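Calcium uptake protein 2, mitochondrial (Homo sapiens, PDB 6LB7) is an EF-hand protein that binds calcium and probably helps to regulate calcium uptake into mitochondria. Local coordinates at residues B[246-251]-B[280-285]; B[253-258]-B[310-315]. One frame throughout, in Å; residues are numbered along the deposited sequence.

How the interactions relate
Interactions 1 and 2 lie in the same helical lobe, their centres about 11 Å apart, and their segments alternate along the chain. Each is partly buried, with two of its four touching residues in the interior. Interaction 1 joins two helix ends and is mixed in chemistry: an imidazole, a threonine hydroxyl and a carbonyl oxygen approach without hydrogen bonding across the contact. Interaction 2 joins the sides of two antiparallel helices and is wholly apolar. Phenylalanines connect them, Phe248 CE1 standing 3.6 Å from Phe255 CD2 with the rings edge-to-face, and Ala281 of interaction 1 also packs on Phe255 and Asp254 of interaction 2.

Interaction 1. Residues B[246-251]-B[280-285]; sequences CHFTTH and VATGQE
The Phe248 ring meets Thr282 at its edge: OG1 of Thr282 lies near the ring plane, 4.0 Å from CD1, and the two side chains cross at about a right angle. The other flat group, the His251 imidazole, receives Ala281 obliquely, with ND1 3.4 Å from the carbonyl O of Ala281 at an angle too poor for a hydrogen bond. Both groups sit where helix 239-249 gives way to helix 252-264, opposite the C-terminal end of helix 271-282, in a helical lobe consistent with the EF-hand fold of this protein. His251 occupies the N-cap position of helix 252-264. Its CG is anti to the carbonyl carbon (chi1 -63°), which leaves the ring alongside the helix end, CB and CG each 3.6 Å from Ala281 O. The main chain of His251 comes close too, its O 3.9 Å from CB of Ala281, and these two residues also have their CA atoms nearest across this part of the contact, at 6.0 Å. Beyond Thr282, helix 271-282 stops at Gly283, whose positive phi of 89° suits a residue lacking a CB. Outside the two segments, Phe245 meets the Phe248 ring and Leu315 of helix 308-320 touches it, while Pro97 packs on Thr250 and His251. The turn is tied internally at His247 O, which accepts from both N and OG1 of Thr250. The hydroxyl bond, at 2.7 Å, runs in the carbonyl plane onto a lone pair of His247 O.

Interaction 2. Residues B[253-258]-B[310-315]; sequences EDFAIA and EFLGVL
Phe255 and Phe311 stand crosswise, their side chains meeting at about a right angle. CE1 and CZ of Phe255 both lie 4.1 Å from CE2 of Phe311, and Phe255 CE1 is near the plane of the Phe311 ring, so the approach is to that ring's edge. Relative to the Phe255 ring, CE2 of Phe311 sits obliquely. Leu312 is oriented differently: it slides past Phe255 in the opposite direction, bringing CD1 to the edge of the Phe255 ring, 4.1 Å from its CD1. The other methyl branch of Leu312, CD2, turns to Ala256 and reaches its CB at 3.6 Å, the shortest approach of the contact. Both phenylalanines are extended from their helices, with CG anti to the backbone N (chi1 179° in Phe255 and 176° in Phe311), and in this setting the two rings span the gap between the axes of segments 253-258 and 310-315, 11.4 Å apart at closest approach. Ala256 and Leu312 have the nearest CA atoms, and there the small alanine receives the longer leucine. Within its own helix, Leu315 sets CD1 over one face of the Phe311 ring, 3.4 Å above the plane and offset toward the rim. Phe274 meets Phe255 edge-to-face, and Phe298 meets Phe311, so the pair belongs to a larger aromatic cluster. Nearby on helix 252-264, Asp254 makes a salt bridge through OD1 to a basic side chain of another protein chain. Nearly antiparallel at 168°, and joined through phenylalanine and leucine side chains, the two helices form part of a helical hydrophobic core consistent with an EF-hand lobe.

Interaction 1. Residues B[246-251]-B[280-285]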
loop_
_atom_site.group_PDB
_atom_site.type_symbol
_atom_site.label_atom_id
_atom_site.label_comp_id
_atom_site.label_asym_id
_atom_site.label_seq_id
_atom_site.Cartn_x
_atom_site.Cartn_y
_atom_site.Cartn_z
ATOM N N CYS B 246 -14.089 14.627 4.007
ATOM C CA CYS B 246 -13.342 13.851 4.990
ATOM C C CYS B 246 -13.148 12.416 4.526
ATOM O O CYS B 246 -12.088 11.824 4.755
ATOM C CB CYS B 246 -14.025 13.897 6.364
ATOM S SG CYS B 246 -14.021 15.537 7.121
ATOM N N HIS B 247 -14.166 11.821 3.907
ATOM C CA HIS B 247 -13.992 10.476 3.354
ATOM C C HIS B 247 -12.917 10.458 2.269
ATOM O O HIS B 247 -12.133 9.503 2.175
ATOM C CB HIS B 247 -15.317 9.963 2.786
ATOM C CG HIS B 247 -16.328 9.637 3.834
ATOM N ND1 HIS B 247 -17.676 9.878 3.674
ATOM C CD2 HIS B 247 -16.187 9.083 5.062
ATOM C CE1 HIS B 247 -18.322 9.485 4.758
ATOM N NE2 HIS B 247 -17.440 9.007 5.617
ATOM N N PHE B 248 -12.869 11.509 1.435
ATOM C CA PHE B 248 -11.827 11.604 0.414
ATOM C C PHE B 248 -10.422 11.650 1.024
ATOM O O PHE B 248 -9.470 11.118 0.433
ATOM C CB PHE B 248 -12.091 12.827 -0.482
ATOM C CG PHE B 248 -10.841 13.421 -1.103
ATOM C CD1 PHE B 248 -10.321 12.899 -2.276
ATOM C CD2 PHE B 248 -10.206 14.518 -0.519
ATOM C CE1 PHE B 248 -9.163 13.442 -2.856
ATOM C CE2 PHE B 248 -9.060 15.071 -1.095
ATOM C CZ PHE B 248 -8.543 14.524 -2.274
ATOM N N THR B 249 -10.258 12.255 2.200
ATOM C CA THR B 249 -8.921 12.290 2.790
ATOM C C THR B 249 -8.415 10.897 3.184
ATOM O O THR B 249 -7.211 10.734 3.381
ATOM C CB THR B 249 -8.876 13.205 4.021
ATOM O OG1 THR B 249 -9.642 12.615 5.085
ATOM C CG2 THR B 249 -9.425 14.605 3.681
ATOM N N THR B 250 -9.285 9.889 3.302
ATOM C CA THR B 250 -8.798 8.549 3.628
ATOM C C THR B 250 -8.362 7.769 2.392
ATOM O O THR B 250 -7.853 6.653 2.532
ATOM C CB THR B 250 -9.845 7.733 4.414
ATOM O OG1 THR B 250 -11.007 7.508 3.612
ATOM C CG2 THR B 250 -10.264 8.454 5.706
ATOM N N HIS B 251 -8.510 8.350 1.197
ATOM C CA HIS B 251 -8.055 7.749 -0.053
ATOM C C HIS B 251 -6.878 8.501 -0.660
ATOM O O HIS B 251 -6.750 8.572 -1.882
ATOM C CB HIS B 251 -9.198 7.677 -1.056
ATOM C CG HIS B 251 -10.324 6.817 -0.603
ATOM N ND1 HIS B 251 -10.383 5.472 -0.882
ATOM C CD2 HIS B 251 -11.406 7.094 0.158
ATOM C CE1 HIS B 251 -11.480 4.965 -0.348
ATOM N NE2 HIS B 251 -12.119 5.928 0.289
ATOM N N VAL B 280 -11.352 8.687 -9.495
ATOM C CA VAL B 280 -10.599 7.436 -9.546
ATOM C C VAL B 280 -10.201 6.978 -8.138
ATOM O O VAL B 280 -10.300 5.791 -7.810
ATOM C CB VAL B 280 -9.394 7.603 -10.488
ATOM C CG1 VAL B 280 -8.473 6.390 -10.429
ATOM C CG2 VAL B 280 -9.896 7.840 -11.916
ATOM N N ALA B 281 -9.739 7.883 -7.271
ATOM C CA ALA B 281 -9.295 7.553 -5.891
ATOM C C ALA B 281 -10.488 7.161 -5.028
ATOM O O ALA B 281 -10.384 6.305 -4.193
ATOM C CB ALA B 281 -8.613 8.739 -5.282
ATOM N N THR B 282 -11.573 7.840 -5.295
ATOM C CA THR B 282 -12.913 7.730 -4.721
ATOM C C THR B 282 -14.296 7.231 -5.143
ATOM O O THR B 282 -15.145 6.842 -4.264
ATOM C CB THR B 282 -13.234 9.147 -4.223
ATOM O OG1 THR B 282 -12.284 9.530 -3.235
ATOM C CG2 THR B 282 -14.630 9.408 -3.727
ATOM N N GLY B 283 -14.576 7.211 -6.423
ATOM C CA GLY B 283 -15.866 6.606 -6.787
ATOM C C GLY B 283 -16.964 7.642 -6.773
ATOM O O GLY B 283 -17.996 7.377 -7.342
ATOM N N GLN B 284 -16.683 8.795 -6.163
ATOM C CA GLN B 284 -17.644 9.886 -5.913
ATOM C C GLN B 284 -17.075 11.258 -6.250
ATOM O O GLN B 284 -15.890 11.378 -6.548
ATOM C CB GLN B 284 -17.921 9.955 -4.419
ATOM C CG GLN B 284 -18.298 8.629 -3.812
ATOM C CD GLN B 284 -19.665 8.229 -4.290
ATOM O OE1 GLN B 284 -20.054 8.506 -5.417
ATOM N NE2 GLN B 284 -20.413 7.595 -3.412
ATOM N N GLU B 285 -17.961 12.243 -6.171
ATOM C CA GLU B 285 -17.670 13.637 -6.441
ATOM C C GLU B 285 -17.503 14.415 -5.140
ATOM O O GLU B 285 -17.896 13.973 -4.054
ATOM C CB GLU B 285 -18.786 14.273 -7.274
ATOM C CG GLU B 285 -19.046 13.634 -8.593
ATOM C CD GLU B 285 -19.801 14.538 -9.557
ATOM O OE1 GLU B 285 -21.009 14.517 -9.547
ATOM O OE2 GLU B 285 -19.188 15.265 -10.316
#

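Interaction 2. Residues B[253-258]-B[310-315]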
loop_
_atom_site.group_PDB
_atom_site.type_symbol
_atom_site.label_atom_id
_atom_site.label_comp_id
_atom_site.label_asym_id
_atom_site.label_seq_id
_atom_site.Cartn_x
_atom_site.Cartn_y
_atom_site.Cartn_z
ATOM N N GLU B 253 -3.707 7.822 -0.704
ATOM C CA GLU B 253 -2.693 7.011 -1.370
ATOM C C GLU B 253 -2.935 6.977 -2.869
ATOM O O GLU B 253 -2.043 7.296 -3.661
ATOM C CB GLU B 253 -2.686 5.593 -0.788
ATOM C CG GLU B 253 -1.701 4.655 -1.456
ATOM C CD GLU B 253 -1.841 3.204 -0.993
ATOM O OE1 GLU B 253 -2.911 2.829 -0.460
ATOM O OE2 GLU B 253 -0.869 2.436 -1.172
ATOM N N ASP B 254 -4.150 6.604 -3.274
ATOM C CA ASP B 254 -4.498 6.583 -4.684
ATOM C C ASP B 254 -4.530 7.991 -5.264
ATOM O O ASP B 254 -4.170 8.194 -6.428
ATOM C CB ASP B 254 -5.847 5.894 -4.872
ATOM C CG ASP B 254 -5.781 4.396 -4.593
ATOM O OD1 ASP B 254 -4.666 3.895 -4.346
ATOM O OD2 ASP B 254 -6.833 3.723 -4.640
ATOM N N PHE B 255 -4.942 8.981 -4.469
ATOM C CA PHE B 255 -4.975 10.344 -4.987
ATOM C C PHE B 255 -3.574 10.846 -5.302
ATOM O O PHE B 255 -3.366 11.519 -6.320
ATOM C CB PHE B 255 -5.671 11.284 -3.998
ATOM C CG PHE B 255 -5.723 12.709 -4.474
ATOM C CD1 PHE B 255 -4.808 13.644 -3.998
ATOM C CD2 PHE B 255 -6.667 13.108 -5.429
ATOM C CE1 PHE B 255 -4.838 14.961 -4.448
ATOM C CE2 PHE B 255 -6.712 14.427 -5.877
ATOM C CZ PHE B 255 -5.787 15.353 -5.387
ATOM N N ALA B 256 -2.599 10.541 -4.443
ATOM C CA ALA B 256 -1.228 10.986 -4.696
ATOM C C ALA B 256 -0.626 10.294 -5.921
ATOM O O ALA B 256 0.143 10.910 -6.675
ATOM C CB ALA B 256 -0.353 10.742 -3.467
ATOM N N ILE B 257 -0.949 9.010 -6.127
ATOM C CA ILE B 257 -0.505 8.315 -7.335
ATOM C C ILE B 257 -1.089 8.984 -8.572
ATOM O O ILE B 257 -0.402 9.171 -9.578
ATOM C CB ILE B 257 -0.890 6.822 -7.277
ATOM C CG1 ILE B 257 -0.015 6.064 -6.268
ATOM C CG2 ILE B 257 -0.792 6.189 -8.671
ATOM C CD1 ILE B 257 -0.643 4.768 -5.750
ATOM N N ALA B 258 -2.374 9.340 -8.526
ATOM C CA ALA B 258 -2.974 10.025 -9.660
ATOM C C ALA B 258 -2.313 11.379 -9.887
ATOM O O ALA B 258 -1.985 11.731 -11.027
ATOM C CB ALA B 258 -4.479 10.172 -9.444
ATOM N N GLU B 310 1.618 20.939 -2.561
ATOM C CA GLU B 310 1.350 21.657 -1.321
ATOM C C GLU B 310 -0.001 21.256 -0.739
ATOM O O GLU B 310 -0.124 21.084 0.478
ATOM C CB GLU B 310 1.419 23.164 -1.549
ATOM C CG GLU B 310 2.830 23.710 -1.644
ATOM C CD GLU B 310 3.372 23.703 -3.066
ATOM O OE1 GLU B 310 2.831 22.956 -3.923
ATOM O OE2 GLU B 310 4.342 24.452 -3.324
ATOM N N PHE B 311 -1.015 21.082 -1.593
ATOM C CA PHE B 311 -2.309 20.583 -1.133
ATOM C C PHE B 311 -2.147 19.247 -0.413
ATOM O O PHE B 311 -2.564 19.089 0.739
ATOM C CB PHE B 311 -3.253 20.462 -2.332
ATOM C CG PHE B 311 -4.600 19.856 -2.006
ATOM C CD1 PHE B 311 -5.407 20.392 -1.008
ATOM C CD2 PHE B 311 -5.070 18.777 -2.732
ATOM C CE1 PHE B 311 -6.650 19.843 -0.735
ATOM C CE2 PHE B 311 -6.310 18.227 -2.473
ATOM C CZ PHE B 311 -7.105 18.762 -1.466
ATOM N N LEU B 312 -1.494 18.286 -1.075
ATOM C CA LEU B 312 -1.233 16.978 -0.490
ATOM C C LEU B 312 -0.484 17.082 0.838
ATOM O O LEU B 312 -0.743 16.316 1.773
ATOM C CB LEU B 312 -0.446 16.139 -1.497
ATOM C CG LEU B 312 -0.382 14.653 -1.195
ATOM C CD1 LEU B 312 -1.783 14.048 -1.272
ATOM C CD2 LEU B 312 0.579 13.980 -2.164
ATOM N N GLY B 313 0.443 18.033 0.947
ATOM C CA GLY B 313 1.116 18.237 2.214
ATOM C C GLY B 313 0.169 18.630 3.332
ATOM O O GLY B 313 0.244 18.087 4.438
ATOM N N VAL B 314 -0.733 19.583 3.063
ATOM C CA VAL B 314 -1.705 19.999 4.078
ATOM C C VAL B 314 -2.646 18.847 4.431
ATOM O O VAL B 314 -2.999 18.650 5.601
ATOM C CB VAL B 314 -2.472 21.246 3.592
ATOM C CG1 VAL B 314 -3.673 21.559 4.505
ATOM C CG2 VAL B 314 -1.532 22.461 3.505
ATOM N N LEU B 315 -3.072 18.080 3.428
ATOM C CA LEU B 315 -3.905 16.911 3.675
ATOM C C LEU B 315 -3.197 15.926 4.583
ATOM O O LEU B 315 -3.813 15.343 5.485
ATOM C CB LEU B 315 -4.269 16.232 2.350
ATOM C CG LEU B 315 -5.285 16.957 1.472
ATOM C CD1 LEU B 315 -5.667 16.082 0.296
ATOM C CD2 LEU B 315 -6.500 17.324 2.291
#